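Leucine-rich-repeat protein (Methanosarcina barkeri, PDB 4WNR) binds GDP and magnesium through its Roc G domain, here joined to part of its COR domain, and probably acts as a serine/threonine protein kinase. Local coordinates at residues I226-Y231 with S266-H271; E274-T279 with G313-P318. All coordinates share one frame; numbering follows the deposited sequence.

Both contacts lie in the COR-A part of the chain, away from the GDP site. From the N terminus, the chain passes through strand 225-226 into helix 228-237. It returns through helix 243-256 to residues 266-271, where contact 1 closes a loop of 34 residues and ties strand 225-226 and the start of helix 228-237 to the turn before strand 271-272. That strand then leads into helix 275-286. Residues 313-318, after helix 303-306, come back to the start of that helix, and contact 2 closes a second loop, of 33 residues. The loops follow in series, neither nested nor crossed. The contact centres are about 15 Å apart, and Thr-270 CG2 packs on Trp-277 CZ3 at 4.0 Å.

Contact 1. Residues I226-Y231 with S266-H271; sequences ITYEEY and SLLDTH
Asp-269 OD1 takes two donors from residues 226-231. Thr-227 OG1 gives the short bond, at 2.7 Å, and reaches OD1 on its syn side, 31° out of the carboxylate plane. Tyr-228 N gives a weak second bond of 3.4 Å. The hydroxyl is in place because OG1 stands anti to the backbone N of Thr-227 (chi1 177°). The other carboxylate oxygen, OD2, forms a salt bridge with Arg-321, which also bonds to Thr-270 OG1. Thr-227 N, at the N-cap, is held from its own segment by Glu-230 OE2.

Beside this site the backbones pair. Ile-226 N donates to His-271 O, and His-271 N donates to Ile-226 O, each at 2.9 Å. The imidazole turns back on its own segment. Its ND1 donates to Asp-269 O at 3.1 Å; the oxygen lies in the ring plane, but the donor sits well above the carbonyl plane. On the far side of the ring from its CB, CE1 approaches Tyr-228 CD1 at 3.3 Å. The Tyr-228 and Tyr-231 rings are both near parallel to the imidazole but slid aside, so overlap is slight. An alanine in place of His-271 would probably leave Asp-269 O without its imidazole donor and open a gap beside Tyr-228. Leu-268 CD1 adds an apolar touch to Tyr-228 CD2.

The Ile-226 and His-271 pair is antiparallel and hydrogen-bonded, part of a two-stranded sheet whose strand 225-226 runs directly into Thr-227, the N-cap of helix 228-237.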
ATOM      1  N   ILE A 226       4.500  10.830 -12.506  1.00 80.84           N
ATOM      2  CA  ILE A 226       5.522  11.741 -13.022  1.00 81.49           C
ATOM      3  C   ILE A 226       6.794  10.967 -13.356  1.00 81.40           C
ATOM      4  O   ILE A 226       7.101   9.959 -12.722  1.00 79.09           O
ATOM      5  CB  ILE A 226       5.847  12.884 -12.031  1.00 82.18           C
ATOM      6  CG1 ILE A 226       6.324  12.325 -10.683  1.00 82.43           C
ATOM      7  CG2 ILE A 226       4.633  13.788 -11.854  1.00 82.17           C
ATOM      8  CD1 ILE A 226       6.704  13.383  -9.667  1.00 82.96           C
ATOM      9  N   THR A 227       7.523  11.442 -14.362  1.00 83.17           N
ATOM     10  CA  THR A 227       8.790  10.819 -14.750  1.00 84.54           C
ATOM     11  C   THR A 227       9.902  11.231 -13.783  1.00 83.85           C
ATOM     12  O   THR A 227       9.743  12.166 -13.000  1.00 83.34           O
ATOM     13  CB  THR A 227       9.183  11.120 -16.219  1.00 86.23           C
ATOM     14  OG1 THR A 227      10.457  10.529 -16.508  1.00 90.48           O
ATOM     15  CG2 THR A 227       9.252  12.616 -16.500  1.00 86.44           C
ATOM     16  N   TYR A 228      11.024  10.520 -13.848  1.00 84.96           N
ATOM     17  CA  TYR A 228      12.143  10.736 -12.923  1.00 86.18           C
ATOM     18  C   TYR A 228      12.840  12.079 -13.167  1.00 86.46           C
ATOM     19  O   TYR A 228      13.471  12.632 -12.264  1.00 85.45           O
ATOM     20  CB  TYR A 228      13.138   9.570 -13.026  1.00 87.89           C
ATOM     21  CG  TYR A 228      14.125   9.418 -11.873  1.00 91.35           C
ATOM     22  CD1 TYR A 228      13.814   9.834 -10.576  1.00 93.18           C
ATOM     23  CD2 TYR A 228      15.361   8.810 -12.080  1.00 93.43           C
ATOM     24  CE1 TYR A 228      14.715   9.674  -9.535  1.00 94.13           C
ATOM     25  CE2 TYR A 228      16.265   8.646 -11.044  1.00 94.71           C
ATOM     26  CZ  TYR A 228      15.939   9.079  -9.776  1.00 95.40           C
ATOM     27  OH  TYR A 228      16.842   8.912  -8.751  1.00 98.33           O
ATOM     28  N   GLU A 229      12.715  12.594 -14.390  1.00 86.60           N
ATOM     29  CA  GLU A 229      13.195  13.934 -14.737  1.00 86.52           C
ATOM     30  C   GLU A 229      12.362  15.007 -14.031  1.00 85.14           C
ATOM     31  O   GLU A 229      12.907  15.982 -13.511  1.00 84.40           O
ATOM     32  CB  GLU A 229      13.144  14.140 -16.260  1.00 87.69           C
ATOM     33  CG  GLU A 229      13.640  15.495 -16.761  1.00 88.03           C
ATOM     34  CD  GLU A 229      15.115  15.744 -16.488  1.00 89.47           C
ATOM     35  OE1 GLU A 229      15.880  14.766 -16.346  1.00 89.46           O
ATOM     36  OE2 GLU A 229      15.512  16.927 -16.426  1.00 89.50           O
ATOM     37  N   GLU A 230      11.046  14.813 -14.017  1.00 84.16           N
ATOM     38  CA  GLU A 230      10.117  15.767 -13.404  1.00 83.58           C
ATOM     39  C   GLU A 230      10.284  15.825 -11.889  1.00 83.53           C
ATOM     40  O   GLU A 230      10.151  16.891 -11.290  1.00 84.90           O
ATOM     41  CB  GLU A 230       8.670  15.413 -13.755  1.00 83.24           C
ATOM     42  CG  GLU A 230       8.286  15.732 -15.193  1.00 84.26           C
ATOM     43  CD  GLU A 230       6.895  15.244 -15.568  1.00 84.94           C
ATOM     44  OE1 GLU A 230       6.224  15.926 -16.371  1.00 86.41           O
ATOM     45  OE2 GLU A 230       6.471  14.179 -15.070  1.00 84.06           O
ATOM     46  N   TYR A 231      10.566  14.677 -11.277  1.00 83.40           N
ATOM     47  CA  TYR A 231      10.820  14.613  -9.839  1.00 83.79           C
ATOM     48  C   TYR A 231      12.086  15.379  -9.456  1.00 84.56           C
ATOM     49  O   TYR A 231      12.092  16.121  -8.472  1.00 84.68           O
ATOM     50  CB  TYR A 231      10.934  13.160  -9.366  1.00 83.73           C
ATOM     51  CG  TYR A 231      11.386  13.041  -7.925  1.00 82.11           C
ATOM     52  CD1 TYR A 231      10.501  13.275  -6.877  1.00 81.31           C
ATOM     53  CD2 TYR A 231      12.702  12.714  -7.614  1.00 81.60           C
ATOM     54  CE1 TYR A 231      10.912  13.178  -5.558  1.00 81.39           C
ATOM     55  CE2 TYR A 231      13.123  12.615  -6.298  1.00 81.63           C
ATOM     56  CZ  TYR A 231      12.225  12.849  -5.275  1.00 81.93           C
ATOM     57  OH  TYR A 231      12.643  12.746  -3.970  1.00 80.79           O
ATOM     58  N   SER A 266      13.715  -1.173 -15.216  1.00 75.59           N
ATOM     59  CA  SER A 266      12.554  -1.105 -16.109  1.00 75.47           C
ATOM     60  C   SER A 266      11.347  -0.403 -15.473  1.00 74.91           C
ATOM     61  O   SER A 266      10.386  -0.072 -16.170  1.00 74.73           O
ATOM     62  CB  SER A 266      12.152  -2.510 -16.565  1.00 75.04           C
ATOM     63  OG  SER A 266      11.882  -3.351 -15.459  1.00 75.00           O
ATOM     64  N   LEU A 267      11.402  -0.183 -14.160  1.00 74.54           N
ATOM     65  CA  LEU A 267      10.296   0.426 -13.408  1.00 73.27           C
ATOM     66  C   LEU A 267      10.603   1.809 -12.816  1.00 72.23           C
ATOM     67  O   LEU A 267       9.677   2.557 -12.502  1.00 72.32           O
ATOM     68  CB  LEU A 267       9.859  -0.517 -12.276  1.00 73.16           C
ATOM     69  CG  LEU A 267       8.774  -1.557 -12.585  1.00 73.71           C
ATOM     70  CD1 LEU A 267       9.029  -2.300 -13.887  1.00 74.82           C
ATOM     71  CD2 LEU A 267       8.659  -2.540 -11.429  1.00 73.51           C
ATOM     72  N   LEU A 268      11.882   2.160 -12.681  1.00 71.09           N
ATOM     73  CA  LEU A 268      12.279   3.330 -11.882  1.00 71.42           C
ATOM     74  C   LEU A 268      11.873   4.689 -12.451  1.00 71.93           C
ATOM     75  O   LEU A 268      11.866   5.681 -11.724  1.00 73.24           O
ATOM     76  CB  LEU A 268      13.787   3.306 -11.585  1.00 71.33           C
ATOM     77  CG  LEU A 268      14.786   3.471 -12.733  1.00 71.19           C
ATOM     78  CD1 LEU A 268      14.882   4.914 -13.200  1.00 71.32           C
ATOM     79  CD2 LEU A 268      16.163   2.988 -12.299  1.00 70.87           C
ATOM     80  N   ASP A 269      11.554   4.748 -13.741  1.00 71.85           N
ATOM     81  CA  ASP A 269      11.167   6.014 -14.365  1.00 71.96           C
ATOM     82  C   ASP A 269       9.798   6.493 -13.881  1.00 72.98           C
ATOM     83  O   ASP A 269       9.599   7.689 -13.660  1.00 75.06           O
ATOM     84  CB  ASP A 269      11.164   5.891 -15.891  1.00 71.94           C
ATOM     85  CG  ASP A 269      11.065   7.243 -16.587  1.00 71.54           C
ATOM     86  OD1 ASP A 269      11.781   8.184 -16.183  1.00 71.33           O
ATOM     87  OD2 ASP A 269      10.268   7.367 -17.540  1.00 71.66           O
ATOM     88  N   THR A 270       8.864   5.559 -13.716  1.00 72.36           N
ATOM     89  CA  THR A 270       7.487   5.889 -13.343  1.00 71.94           C
ATOM     90  C   THR A 270       7.324   6.095 -11.831  1.00 72.30           C
ATOM     91  O   THR A 270       7.529   5.171 -11.042  1.00 71.84           O
ATOM     92  CB  THR A 270       6.513   4.789 -13.807  1.00 71.88           C
ATOM     93  OG1 THR A 270       6.782   4.458 -15.175  1.00 70.67           O
ATOM     94  CG2 THR A 270       5.062   5.252 -13.676  1.00 71.90           C
ATOM     95  N   HIS A 271       6.949   7.314 -11.444  1.00 72.62           N
ATOM     96  CA  HIS A 271       6.621   7.645 -10.057  1.00 72.46           C
ATOM     97  C   HIS A 271       5.118   7.868  -9.953  1.00 72.29           C
ATOM     98  O   HIS A 271       4.627   8.962 -10.233  1.00 71.61           O
ATOM     99  CB  HIS A 271       7.360   8.908  -9.608  1.00 73.05           C
ATOM    100  CG  HIS A 271       8.846   8.748  -9.526  1.00 74.23           C
ATOM    101  ND1 HIS A 271       9.622   8.437 -10.621  1.00 74.88           N
ATOM    102  CD2 HIS A 271       9.699   8.872  -8.482  1.00 75.06           C
ATOM    103  CE1 HIS A 271      10.889   8.363 -10.253  1.00 75.36           C
ATOM    104  NE2 HIS A 271      10.963   8.624  -8.959  1.00 75.91           N
TER

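Contact 2. Residues E274-T279 with G313-P318; sequences EPKWIT and GDYYYP
The first turn of helix 275-286 faces the irregular segment 313-318, and the backbones come nearest at Trp-277 and Tyr-315, with CA atoms 6.4 Å apart. Trp-277 is the central side chain. Its CG stands anti to the backbone N, and the indole reaches the other segment. NE1 donates to Tyr-316 O at 3.1 Å. The bond is almost straight, 176° at the hydrogen. The oxygen lies in the indole plane, while the donor sits above the plane of the carbonyl.

Tyr-317 lies over one face of the indole as an offset stack, with planes at 27°. Its CE1 comes 3.5 Å from Trp-277 NE1. The two side chains run past each other in opposite directions. The phenol also reaches the backbone of the same tryptophan: Tyr-317 OH donates to Trp-277 O at 2.7 Å, in the carbonyl plane and on a lone pair.

Tyr-315 meets Trp-277 differently. In an offset edge-to-face contact, the five-membered ring of the indole turns its edge toward the face of Tyr-315, with planes at 72°. Trp-277 CA also sits over that face, 4.3 Å from the ring centroid, as a CH-pi contact. The hydroxyl end of Tyr-315 touches aliphatic carbon: Lys-276 CB lies 3.6 Å from OH, and Glu-274 CG is also near. Phe-225 and Tyr-324 also pack against the tryptophan.

The indole N-H and the main-chain carbonyl of buried Trp-277 thus each have a polar partner on residues 313-318. One hydrogen bond and two aromatic contacts hold the indole, and the Tyr-317 bond to Trp-277 O ties the helix backbone to the same segment.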
ATOM      1  N   GLU A 274      -1.176   8.366  -8.231  1.00 74.40           N
ATOM      2  CA  GLU A 274      -2.516   7.802  -8.067  1.00 74.79           C
ATOM      3  C   GLU A 274      -2.461   6.272  -8.160  1.00 74.32           C
ATOM      4  O   GLU A 274      -2.253   5.729  -9.245  1.00 74.30           O
ATOM      5  CB  GLU A 274      -3.456   8.368  -9.140  1.00 75.35           C
ATOM      6  CG  GLU A 274      -4.886   7.840  -9.091  1.00 76.76           C
ATOM      7  CD  GLU A 274      -5.573   8.102  -7.763  1.00 77.38           C
ATOM      8  OE1 GLU A 274      -6.184   7.158  -7.214  1.00 77.26           O
ATOM      9  OE2 GLU A 274      -5.498   9.247  -7.264  1.00 77.18           O
ATOM     10  N   PRO A 275      -2.639   5.571  -7.023  1.00 73.17           N
ATOM     11  CA  PRO A 275      -2.639   4.101  -7.003  1.00 73.45           C
ATOM     12  C   PRO A 275      -3.649   3.442  -7.951  1.00 73.46           C
ATOM     13  O   PRO A 275      -3.383   2.356  -8.471  1.00 71.41           O
ATOM     14  CB  PRO A 275      -2.993   3.775  -5.549  1.00 73.74           C
ATOM     15  CG  PRO A 275      -2.488   4.938  -4.777  1.00 73.67           C
ATOM     16  CD  PRO A 275      -2.702   6.132  -5.660  1.00 73.61           C
ATOM     17  N   LYS A 276      -4.788   4.093  -8.167  1.00 75.08           N
ATOM     18  CA  LYS A 276      -5.831   3.569  -9.058  1.00 76.59           C
ATOM     19  C   LYS A 276      -5.377   3.472 -10.520  1.00 76.13           C
ATOM     20  O   LYS A 276      -5.893   2.649 -11.279  1.00 74.35           O
ATOM     21  CB  LYS A 276      -7.100   4.422  -8.960  1.00 78.41           C
ATOM     22  CG  LYS A 276      -7.792   4.336  -7.609  1.00 79.80           C
ATOM     23  CD  LYS A 276      -9.048   5.191  -7.566  1.00 81.29           C
ATOM     24  CE  LYS A 276      -9.735   5.092  -6.212  1.00 82.95           C
ATOM     25  NZ  LYS A 276     -10.955   5.943  -6.134  1.00 83.77           N
ATOM     26  N   TRP A 277      -4.420   4.313 -10.906  1.00 75.64           N
ATOM     27  CA  TRP A 277      -3.843   4.282 -12.254  1.00 74.47           C
ATOM     28  C   TRP A 277      -3.231   2.919 -12.570  1.00 74.59           C
ATOM     29  O   TRP A 277      -3.442   2.376 -13.653  1.00 75.11           O
ATOM     30  CB  TRP A 277      -2.783   5.376 -12.406  1.00 74.15           C
ATOM     31  CG  TRP A 277      -2.186   5.465 -13.778  1.00 73.33           C
ATOM     32  CD1 TRP A 277      -2.757   6.018 -14.883  1.00 74.08           C
ATOM     33  CD2 TRP A 277      -0.895   4.998 -14.182  1.00 72.62           C
ATOM     34  NE1 TRP A 277      -1.904   5.921 -15.959  1.00 73.86           N
ATOM     35  CE2 TRP A 277      -0.753   5.299 -15.553  1.00 73.02           C
ATOM     36  CE3 TRP A 277       0.157   4.353 -13.521  1.00 71.96           C
ATOM     37  CZ2 TRP A 277       0.397   4.976 -16.275  1.00 72.73           C
ATOM     38  CZ3 TRP A 277       1.298   4.031 -14.239  1.00 72.21           C
ATOM     39  CH2 TRP A 277       1.408   4.343 -15.602  1.00 72.47           C
ATOM     40  N   ILE A 278      -2.485   2.368 -11.616  1.00 74.74           N
ATOM     41  CA  ILE A 278      -1.832   1.070 -11.792  1.00 74.31           C
ATOM     42  C   ILE A 278      -2.877  -0.039 -11.870  1.00 74.68           C
ATOM     43  O   ILE A 278      -2.924  -0.792 -12.842  1.00 75.26           O
ATOM     44  CB  ILE A 278      -0.862   0.748 -10.632  1.00 74.38           C
ATOM     45  CG1 ILE A 278       0.280   1.766 -10.576  1.00 74.87           C
ATOM     46  CG2 ILE A 278      -0.285  -0.657 -10.783  1.00 75.10           C
ATOM     47  CD1 ILE A 278       1.028   1.762  -9.259  1.00 75.40           C
ATOM     48  N   THR A 279      -3.711  -0.120 -10.837  1.00 75.08           N
ATOM     49  CA  THR A 279      -4.660  -1.222 -10.677  1.00 75.48           C
ATOM     50  C   THR A 279      -5.657  -1.325 -11.833  1.00 76.15           C
ATOM     51  O   THR A 279      -5.876  -2.409 -12.372  1.00 75.68           O
ATOM     52  CB  THR A 279      -5.432  -1.110  -9.348  1.00 75.48           C
ATOM     53  OG1 THR A 279      -6.068   0.170  -9.260  1.00 74.86           O
ATOM     54  CG2 THR A 279      -4.494  -1.289  -8.166  1.00 75.53           C
ATOM     55  N   GLY A 313     -13.977   8.798 -18.198  1.00108.37           N
ATOM     56  CA  GLY A 313     -12.813   8.994 -17.332  1.00106.54           C
ATOM     57  C   GLY A 313     -11.895   7.791 -17.204  1.00105.67           C
ATOM     58  O   GLY A 313     -11.429   7.475 -16.106  1.00105.65           O
ATOM     59  N   ASP A 314     -11.643   7.112 -18.322  1.00103.46           N
ATOM     60  CA  ASP A 314     -10.626   6.062 -18.369  1.00100.26           C
ATOM     61  C   ASP A 314      -9.257   6.724 -18.267  1.00 97.28           C
ATOM     62  O   ASP A 314      -9.035   7.785 -18.850  1.00 97.65           O
ATOM     63  CB  ASP A 314     -10.715   5.257 -19.671  1.00100.46           C
ATOM     64  CG  ASP A 314     -11.928   4.342 -19.723  1.00100.14           C
ATOM     65  OD1 ASP A 314     -12.421   3.921 -18.655  1.00100.76           O
ATOM     66  OD2 ASP A 314     -12.381   4.028 -20.843  1.00 99.53           O
ATOM     67  N   TYR A 315      -8.349   6.105 -17.519  1.00 94.01           N
ATOM     68  CA  TYR A 315      -7.006   6.652 -17.346  1.00 90.81           C
ATOM     69  C   TYR A 315      -6.208   6.538 -18.641  1.00 88.77           C
ATOM     70  O   TYR A 315      -6.313   5.540 -19.355  1.00 87.19           O
ATOM     71  CB  TYR A 315      -6.267   5.934 -16.215  1.00 90.67           C
ATOM     72  CG  TYR A 315      -6.788   6.255 -14.830  1.00 89.38           C
ATOM     73  CD1 TYR A 315      -6.752   7.556 -14.336  1.00 88.91           C
ATOM     74  CD2 TYR A 315      -7.300   5.254 -14.006  1.00 88.83           C
ATOM     75  CE1 TYR A 315      -7.224   7.853 -13.067  1.00 88.98           C
ATOM     76  CE2 TYR A 315      -7.771   5.543 -12.736  1.00 88.70           C
ATOM     77  CZ  TYR A 315      -7.731   6.843 -12.271  1.00 89.17           C
ATOM     78  OH  TYR A 315      -8.200   7.133 -11.010  1.00 88.91           O
ATOM     79  N   TYR A 316      -5.424   7.572 -18.940  1.00 87.23           N
ATOM     80  CA  TYR A 316      -4.552   7.567 -20.111  1.00 85.28           C
ATOM     81  C   TYR A 316      -3.280   6.785 -19.803  1.00 83.86           C
ATOM     82  O   TYR A 316      -2.611   7.043 -18.804  1.00 83.76           O
ATOM     83  CB  TYR A 316      -4.209   8.997 -20.543  1.00 85.94           C
ATOM     84  CG  TYR A 316      -3.202   9.085 -21.679  1.00 86.99           C
ATOM     85  CD1 TYR A 316      -3.331   8.294 -22.821  1.00 87.39           C
ATOM     86  CD2 TYR A 316      -2.129   9.972 -21.617  1.00 87.59           C
ATOM     87  CE1 TYR A 316      -2.416   8.374 -23.858  1.00 87.64           C
ATOM     88  CE2 TYR A 316      -1.210  10.062 -22.651  1.00 88.46           C
ATOM     89  CZ  TYR A 316      -1.356   9.261 -23.769  1.00 89.57           C
ATOM     90  OH  TYR A 316      -0.443   9.347 -24.798  1.00 90.78           O
ATOM     91  N   TYR A 317      -2.965   5.823 -20.668  1.00 83.65           N
ATOM     92  CA  TYR A 317      -1.767   5.001 -20.533  1.00 82.43           C
ATOM     93  C   TYR A 317      -0.862   5.215 -21.742  1.00 82.00           C
ATOM     94  O   TYR A 317      -1.113   4.652 -22.808  1.00 82.58           O
ATOM     95  CB  TYR A 317      -2.149   3.525 -20.414  1.00 82.11           C
ATOM     96  CG  TYR A 317      -2.951   3.218 -19.172  1.00 82.61           C
ATOM     97  CD1 TYR A 317      -2.321   3.010 -17.950  1.00 83.09           C
ATOM     98  CD2 TYR A 317      -4.339   3.147 -19.216  1.00 82.48           C
ATOM     99  CE1 TYR A 317      -3.050   2.734 -16.808  1.00 82.71           C
ATOM    100  CE2 TYR A 317      -5.078   2.872 -18.078  1.00 82.46           C
ATOM    101  CZ  TYR A 317      -4.430   2.666 -16.876  1.00 82.68           C
ATOM    102  OH  TYR A 317      -5.162   2.392 -15.743  1.00 82.91           O
ATOM    103  N   PRO A 318       0.184   6.049 -21.588  1.00 82.13           N
ATOM    104  CA  PRO A 318       1.135   6.256 -22.682  1.00 82.36           C
ATOM    105  C   PRO A 318       1.842   4.961 -23.093  1.00 82.07           C
ATOM    106  O   PRO A 318       2.104   4.114 -22.236  1.00 82.15           O
ATOM    107  CB  PRO A 318       2.145   7.246 -22.091  1.00 81.88           C
ATOM    108  CG  PRO A 318       1.405   7.953 -21.013  1.00 82.05           C
ATOM    109  CD  PRO A 318       0.451   6.945 -20.449  1.00 81.93           C
TER